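Local atomic coordinates of tRNA (Guanine-N(1)-)-methyltransferase (Aquifex aeolicus, PDB entry 1OY5), a protein that probably transfers a methyl group from S-adenosyl-L-methionine to the N1 atom of guanosine-37 in tRNA, working as a homodimer. Residues R7-I13 with E37-L43; V101-S105 with A152-L157. One frame throughout, in Å; residues are numbered along the deposited sequence.

Contact 1 of 2, residues R7-I13 with E37-L43; sequences RFFVLTI and EVYPIDL
Two adjacent parallel strands, 7-12 and 37-42, run in register (Arg7 opposite Glu37, CA-CA 4.7 Å), their axes 4.6 Å apart at closest and at 23°. Helices 15-21 and 25-33 connect them, making a beta-alpha-beta crossover within the parallel sheet of this SPOUT-clan methyltransferase. The backbone ladder includes Phe8 N to Glu37 O (2.8 Å) and Tyr39 N to Phe8 O (2.8 Å), and ends with Leu43 N to Thr12 O (3.0 Å). Pro40 costs no bond here, as its nitrogen faces away from 7-13. On one face, Phe9 and Tyr39, both m, set their rings at 13° but slid apart, with Phe9 CE1 3.5 Å from Tyr39 CD2; Ile41 (mm) and Leu11 (mp) continue the apolar row. Phe8, Val10 (t) and Val38 (t) occupy the other face. Extended Arg7 (mtt) brings NE 2.8 Å from Glu37 OE1, a salt bridge whose hydrogen bond is weak; Tyr39 OH donates to the same OE1 (2.5 Å). These polar groups thus gather near the partly exposed N-terminal end of the ladder, while Phe9, Leu11 and Ile41 give an apolar middle.

Contact 2 of 2, residues V101-S105 with A152-L157; sequences VNELS and AVSRVL
Small and branched apolar side chains bring residues 101-105 of helix 98-105 against residues 152-157, which lie on helix 143-155 and run on past it, with Val101 and Val153 the nearest CA pair at 5.2 Å. Val101, chi1 t, points across: its CG2 lies 3.5 Å from Ala152 CB, where a bare methyl permits close approach, and its CG1 3.3 Å from Ala152 O and 4.0 Å from Val156 CG2. Asn102 points its CB away and merely brings OD1 to 4.5 Å from Val156 CG2. Helix 98-105 links parallel strands 85-89 and 109-114 in a beta-alpha-beta unit; beside it Val153 (t) also reaches Leu6 and Phe8 of strand 6-12, so the pair belongs to the helical layer on one face of the sheet. Leu104 (mt) adds CB at 3.8 Å from Val153 CG2. Ser105, small enough for a close approach, takes chi1 p and sends OG back to Asn102 O, a very short hydrogen bond at 2.3 Å; its CB meets Val156 CG2 at 3.8 Å, while Ser105 O lies 3.7 Å from Leu157 CD2.

Overall arrangement
Contact 1 belongs to the parallel sheet and contact 2 to the helices on one of its faces; their centres are about 17 Å apart. They share no element, yet they touch where Phe8 CZ meets Val153 CG1 at 3.8 Å, on the sheet face opposite the one that Phe9 and Leu11 present to helix 67-81. Both are partly buried. The chemistry differs: backbone hydrogen bonds carry contact 1, with a salt bridge at one end, whereas contact 2 relies on apolar side chains. Contact 1 stays within one chain, but Val101 and Ala152 of contact 2 also pack on Phe137 of the second subunit, probably an S-adenosyl-L-methionine-binding residue, placing contact 2 at the dimer interface.

Contact 1 of 2, residues R7-I13 with E37-L43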
loop_
_atom_site.group_PDB
_atom_site.type_symbol
_atom_site.label_atom_id
_atom_site.label_comp_id
_atom_site.label_asym_id
_atom_site.label_seq_id
_atom_site.Cartn_x
_atom_site.Cartn_y
_atom_site.Cartn_z
ATOM N N ARG A 7 -13.518 3.337 15.045
ATOM C CA ARG A 7 -13.115 4.670 14.586
ATOM C C ARG A 7 -11.593 4.812 14.315
ATOM O O ARG A 7 -10.770 4.435 15.154
ATOM C CB ARG A 7 -13.503 5.699 15.646
ATOM C CG ARG A 7 -14.959 5.895 15.868
ATOM C CD ARG A 7 -15.255 7.206 16.550
ATOM N NE ARG A 7 -16.679 7.511 16.646
ATOM C CZ ARG A 7 -17.547 6.868 17.425
ATOM N NH1 ARG A 7 -17.167 5.832 18.162
ATOM N NH2 ARG A 7 -18.826 7.240 17.451
ATOM N N PHE A 8 -11.255 5.345 13.144
ATOM C CA PHE A 8 -9.882 5.606 12.752
ATOM C C PHE A 8 -9.606 7.076 12.775
ATOM O O PHE A 8 -10.473 7.898 12.441
ATOM C CB PHE A 8 -9.605 5.131 11.322
ATOM C CG PHE A 8 -9.427 3.654 11.188
ATOM C CD1 PHE A 8 -8.256 3.031 11.603
ATOM C CD2 PHE A 8 -10.453 2.872 10.654
ATOM C CE1 PHE A 8 -8.106 1.642 11.488
ATOM C CE2 PHE A 8 -10.290 1.474 10.503
ATOM C CZ PHE A 8 -9.118 0.869 10.926
ATOM N N PHE A 9 -8.369 7.418 13.154
ATOM C CA PHE A 9 -7.922 8.805 13.191
ATOM C C PHE A 9 -6.617 8.825 12.428
ATOM O O PHE A 9 -5.662 8.197 12.832
ATOM C CB PHE A 9 -7.760 9.257 14.631
ATOM C CG PHE A 9 -9.009 9.144 15.414
ATOM C CD1 PHE A 9 -9.984 10.108 15.317
ATOM C CD2 PHE A 9 -9.253 8.039 16.198
ATOM C CE1 PHE A 9 -11.144 9.995 16.019
ATOM C CE2 PHE A 9 -10.439 7.912 16.884
ATOM C CZ PHE A 9 -11.375 8.877 16.786
ATOM N N VAL A 10 -6.561 9.530 11.312
ATOM C CA VAL A 10 -5.366 9.442 10.472
ATOM C C VAL A 10 -4.623 10.780 10.424
ATOM O O VAL A 10 -5.076 11.728 9.741
ATOM C CB VAL A 10 -5.732 9.018 9.029
ATOM C CG1 VAL A 10 -4.540 8.662 8.293
ATOM C CG2 VAL A 10 -6.642 7.867 9.036
ATOM N N LEU A 11 -3.493 10.845 11.129
ATOM C CA LEU A 11 -2.674 12.053 11.184
ATOM C C LEU A 11 -1.860 12.137 9.919
ATOM O O LEU A 11 -1.040 11.310 9.669
ATOM C CB LEU A 11 -1.704 12.033 12.369
ATOM C CG LEU A 11 -2.153 12.512 13.743
ATOM C CD1 LEU A 11 -3.421 11.802 14.147
ATOM C CD2 LEU A 11 -1.037 12.243 14.739
ATOM N N THR A 12 -2.044 13.209 9.177
ATOM C CA THR A 12 -1.396 13.372 7.898
ATOM C C THR A 12 -1.425 14.817 7.457
ATOM O O THR A 12 -2.298 15.570 7.862
ATOM C CB THR A 12 -2.130 12.540 6.851
ATOM O OG1 THR A 12 -1.732 12.947 5.549
ATOM C CG2 THR A 12 -3.571 12.894 6.815
ATOM N N ILE A 13 -0.487 15.179 6.608
ATOM C CA ILE A 13 -0.440 16.502 6.011
ATOM C C ILE A 13 -1.215 16.466 4.705
ATOM O O ILE A 13 -1.370 17.499 4.082
ATOM C CB ILE A 13 1.021 16.998 5.803
ATOM C CG1 ILE A 13 1.797 16.132 4.822
ATOM C CG2 ILE A 13 1.765 16.985 7.116
ATOM C CD1 ILE A 13 3.168 16.689 4.511
ATOM N N GLU A 37 -15.744 4.460 10.988
ATOM C CA GLU A 37 -15.610 5.880 10.759
ATOM C C GLU A 37 -14.114 6.188 10.605
ATOM O O GLU A 37 -13.261 5.639 11.281
ATOM C CB GLU A 37 -16.197 6.674 11.908
ATOM C CG GLU A 37 -17.714 6.671 11.969
ATOM C CD GLU A 37 -18.206 7.347 13.230
ATOM O OE1 GLU A 37 -17.371 7.904 13.986
ATOM O OE2 GLU A 37 -19.411 7.254 13.526
ATOM N N VAL A 38 -13.829 7.093 9.686
ATOM C CA VAL A 38 -12.490 7.465 9.301
ATOM C C VAL A 38 -12.394 8.949 9.410
ATOM O O VAL A 38 -12.990 9.659 8.636
ATOM C CB VAL A 38 -12.219 7.079 7.809
ATOM C CG1 VAL A 38 -10.893 7.638 7.337
ATOM C CG2 VAL A 38 -12.232 5.615 7.650
ATOM N N TYR A 39 -11.602 9.412 10.355
ATOM C CA TYR A 39 -11.387 10.817 10.559
ATOM C C TYR A 39 -9.974 11.251 10.147
ATOM O O TYR A 39 -9.028 11.142 10.892
ATOM C CB TYR A 39 -11.557 11.173 12.025
ATOM C CG TYR A 39 -12.884 10.899 12.607
ATOM C CD1 TYR A 39 -13.830 11.920 12.699
ATOM C CD2 TYR A 39 -13.192 9.642 13.145
ATOM C CE1 TYR A 39 -15.036 11.708 13.260
ATOM C CE2 TYR A 39 -14.400 9.421 13.706
ATOM C CZ TYR A 39 -15.333 10.454 13.764
ATOM O OH TYR A 39 -16.577 10.260 14.309
ATOM N N PRO A 40 -9.847 11.831 8.981
ATOM C CA PRO A 40 -8.566 12.401 8.568
ATOM C C PRO A 40 -8.264 13.639 9.434
ATOM O O PRO A 40 -9.117 14.493 9.638
ATOM C CB PRO A 40 -8.799 12.788 7.114
ATOM C CG PRO A 40 -10.315 12.712 6.878
ATOM C CD PRO A 40 -10.924 12.008 7.994
ATOM N N ILE A 41 -7.072 13.698 10.011
ATOM C CA ILE A 41 -6.722 14.806 10.908
ATOM C C ILE A 41 -5.548 15.503 10.252
ATOM O O ILE A 41 -4.486 14.949 10.063
ATOM C CB ILE A 41 -6.346 14.300 12.334
ATOM C CG1 ILE A 41 -7.361 13.298 12.884
ATOM C CG2 ILE A 41 -6.236 15.453 13.266
ATOM C CD1 ILE A 41 -8.669 13.904 13.340
ATOM N N ASP A 42 -5.801 16.719 9.841
ATOM C CA ASP A 42 -4.834 17.569 9.211
ATOM C C ASP A 42 -3.774 18.091 10.184
ATOM O O ASP A 42 -4.086 18.925 11.069
ATOM C CB ASP A 42 -5.555 18.730 8.649
ATOM C CG ASP A 42 -4.812 19.386 7.585
ATOM O OD1 ASP A 42 -5.538 20.043 6.787
ATOM O OD2 ASP A 42 -3.556 19.314 7.457
ATOM N N LEU A 43 -2.540 17.602 10.006
ATOM C CA LEU A 43 -1.424 17.992 10.896
ATOM C C LEU A 43 -1.206 19.493 10.975
ATOM O O LEU A 43 -0.884 20.034 12.033
ATOM C CB LEU A 43 -0.101 17.374 10.487
ATOM C CG LEU A 43 0.301 16.192 11.330
ATOM C CD1 LEU A 43 1.599 15.631 10.761
ATOM C CD2 LEU A 43 0.475 16.584 12.807
#

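Contact 2 of 2, residues V101-S105 with A152-L157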
loop_
_atom_site.group_PDB
_atom_site.type_symbol
_atom_site.label_atom_id
_atom_site.label_comp_id
_atom_site.label_asym_id
_atom_site.label_seq_id
_atom_site.Cartn_x
_atom_site.Cartn_y
_atom_site.Cartn_z
ATOM N N VAL A 101 -4.240 -7.367 11.108
ATOM C CA VAL A 101 -5.503 -6.886 10.588
ATOM C C VAL A 101 -6.605 -7.327 11.543
ATOM O O VAL A 101 -7.448 -6.544 11.946
ATOM C CB VAL A 101 -5.806 -7.407 9.160
ATOM C CG1 VAL A 101 -7.193 -6.979 8.734
ATOM C CG2 VAL A 101 -4.793 -6.908 8.169
ATOM N N ASN A 102 -6.595 -8.593 11.914
ATOM C CA ASN A 102 -7.627 -9.121 12.812
ATOM C C ASN A 102 -7.593 -8.530 14.219
ATOM O O ASN A 102 -8.624 -8.142 14.748
ATOM C CB ASN A 102 -7.529 -10.633 12.872
ATOM C CG ASN A 102 -7.856 -11.281 11.546
ATOM O OD1 ASN A 102 -9.028 -11.513 11.208
ATOM N ND2 ASN A 102 -6.811 -11.561 10.769
ATOM N N GLU A 103 -6.402 -8.477 14.811
ATOM C CA GLU A 103 -6.191 -7.887 16.132
ATOM C C GLU A 103 -6.740 -6.454 16.144
ATOM O O GLU A 103 -7.392 -6.032 17.098
ATOM C CB GLU A 103 -4.680 -7.841 16.475
ATOM C CG GLU A 103 -3.950 -9.188 16.529
ATOM C CD GLU A 103 -2.420 -9.043 16.610
ATOM O OE1 GLU A 103 -1.946 -8.093 17.279
ATOM O OE2 GLU A 103 -1.677 -9.858 16.010
ATOM N N LEU A 104 -6.442 -5.714 15.068
ATOM C CA LEU A 104 -6.821 -4.319 14.926
ATOM C C LEU A 104 -8.324 -4.157 14.774
ATOM O O LEU A 104 -8.884 -3.135 15.180
ATOM C CB LEU A 104 -6.101 -3.684 13.709
ATOM C CG LEU A 104 -4.586 -3.451 13.771
ATOM C CD1 LEU A 104 -4.035 -2.987 12.436
ATOM C CD2 LEU A 104 -4.220 -2.437 14.797
ATOM N N SER A 105 -8.960 -5.141 14.146
ATOM C CA SER A 105 -10.401 -5.137 13.926
ATOM C C SER A 105 -11.126 -5.264 15.245
ATOM O O SER A 105 -12.291 -4.895 15.337
ATOM C CB SER A 105 -10.828 -6.303 13.028
ATOM O OG SER A 105 -10.546 -7.558 13.625
ATOM N N ALA A 152 -7.926 -3.188 4.937
ATOM C CA ALA A 152 -7.827 -4.566 5.407
ATOM C C ALA A 152 -8.739 -4.843 6.592
ATOM O O ALA A 152 -9.440 -5.858 6.634
ATOM C CB ALA A 152 -6.367 -4.913 5.764
ATOM N N VAL A 153 -8.684 -3.945 7.556
ATOM C CA VAL A 153 -9.467 -4.027 8.766
ATOM C C VAL A 153 -10.975 -3.952 8.489
ATOM O O VAL A 153 -11.756 -4.774 8.988
ATOM C CB VAL A 153 -9.054 -2.925 9.736
ATOM C CG1 VAL A 153 -10.046 -2.815 10.840
ATOM C CG2 VAL A 153 -7.664 -3.225 10.305
ATOM N N SER A 154 -11.362 -3.004 7.648
ATOM C CA SER A 154 -12.759 -2.770 7.324
ATOM C C SER A 154 -13.387 -3.954 6.681
ATOM O O SER A 154 -14.541 -4.254 6.965
ATOM C CB SER A 154 -12.914 -1.583 6.381
ATOM O OG SER A 154 -12.690 -0.347 7.045
ATOM N N ARG A 155 -12.651 -4.643 5.813
ATOM C CA ARG A 155 -13.240 -5.797 5.113
ATOM C C ARG A 155 -13.443 -7.047 5.987
ATOM O O ARG A 155 -14.292 -7.877 5.667
ATOM C CB ARG A 155 -12.501 -6.141 3.814
ATOM C CG ARG A 155 -11.094 -6.657 4.000
ATOM C CD ARG A 155 -10.499 -7.196 2.737
ATOM N NE ARG A 155 -11.253 -8.334 2.224
ATOM C CZ ARG A 155 -11.180 -9.565 2.712
ATOM N NH1 ARG A 155 -10.389 -9.835 3.740
ATOM N NH2 ARG A 155 -11.887 -10.539 2.165
ATOM N N VAL A 156 -12.715 -7.173 7.100
ATOM C CA VAL A 156 -12.914 -8.326 7.994
ATOM C C VAL A 156 -13.844 -7.964 9.120
ATOM O O VAL A 156 -13.991 -8.729 10.068
ATOM C CB VAL A 156 -11.608 -8.862 8.616
ATOM C CG1 VAL A 156 -10.659 -9.340 7.543
ATOM C CG2 VAL A 156 -10.973 -7.838 9.507
ATOM N N LEU A 157 -14.451 -6.783 9.064
ATOM C CA LEU A 157 -15.420 -6.426 10.109
ATOM C C LEU A 157 -16.749 -7.111 9.834
ATOM O O LEU A 157 -17.184 -7.209 8.704
ATOM C CB LEU A 157 -15.653 -4.925 10.172
ATOM C CG LEU A 157 -14.568 -4.102 10.819
ATOM C CD1 LEU A 157 -14.920 -2.629 10.708
ATOM C CD2 LEU A 157 -14.362 -4.525 12.265
#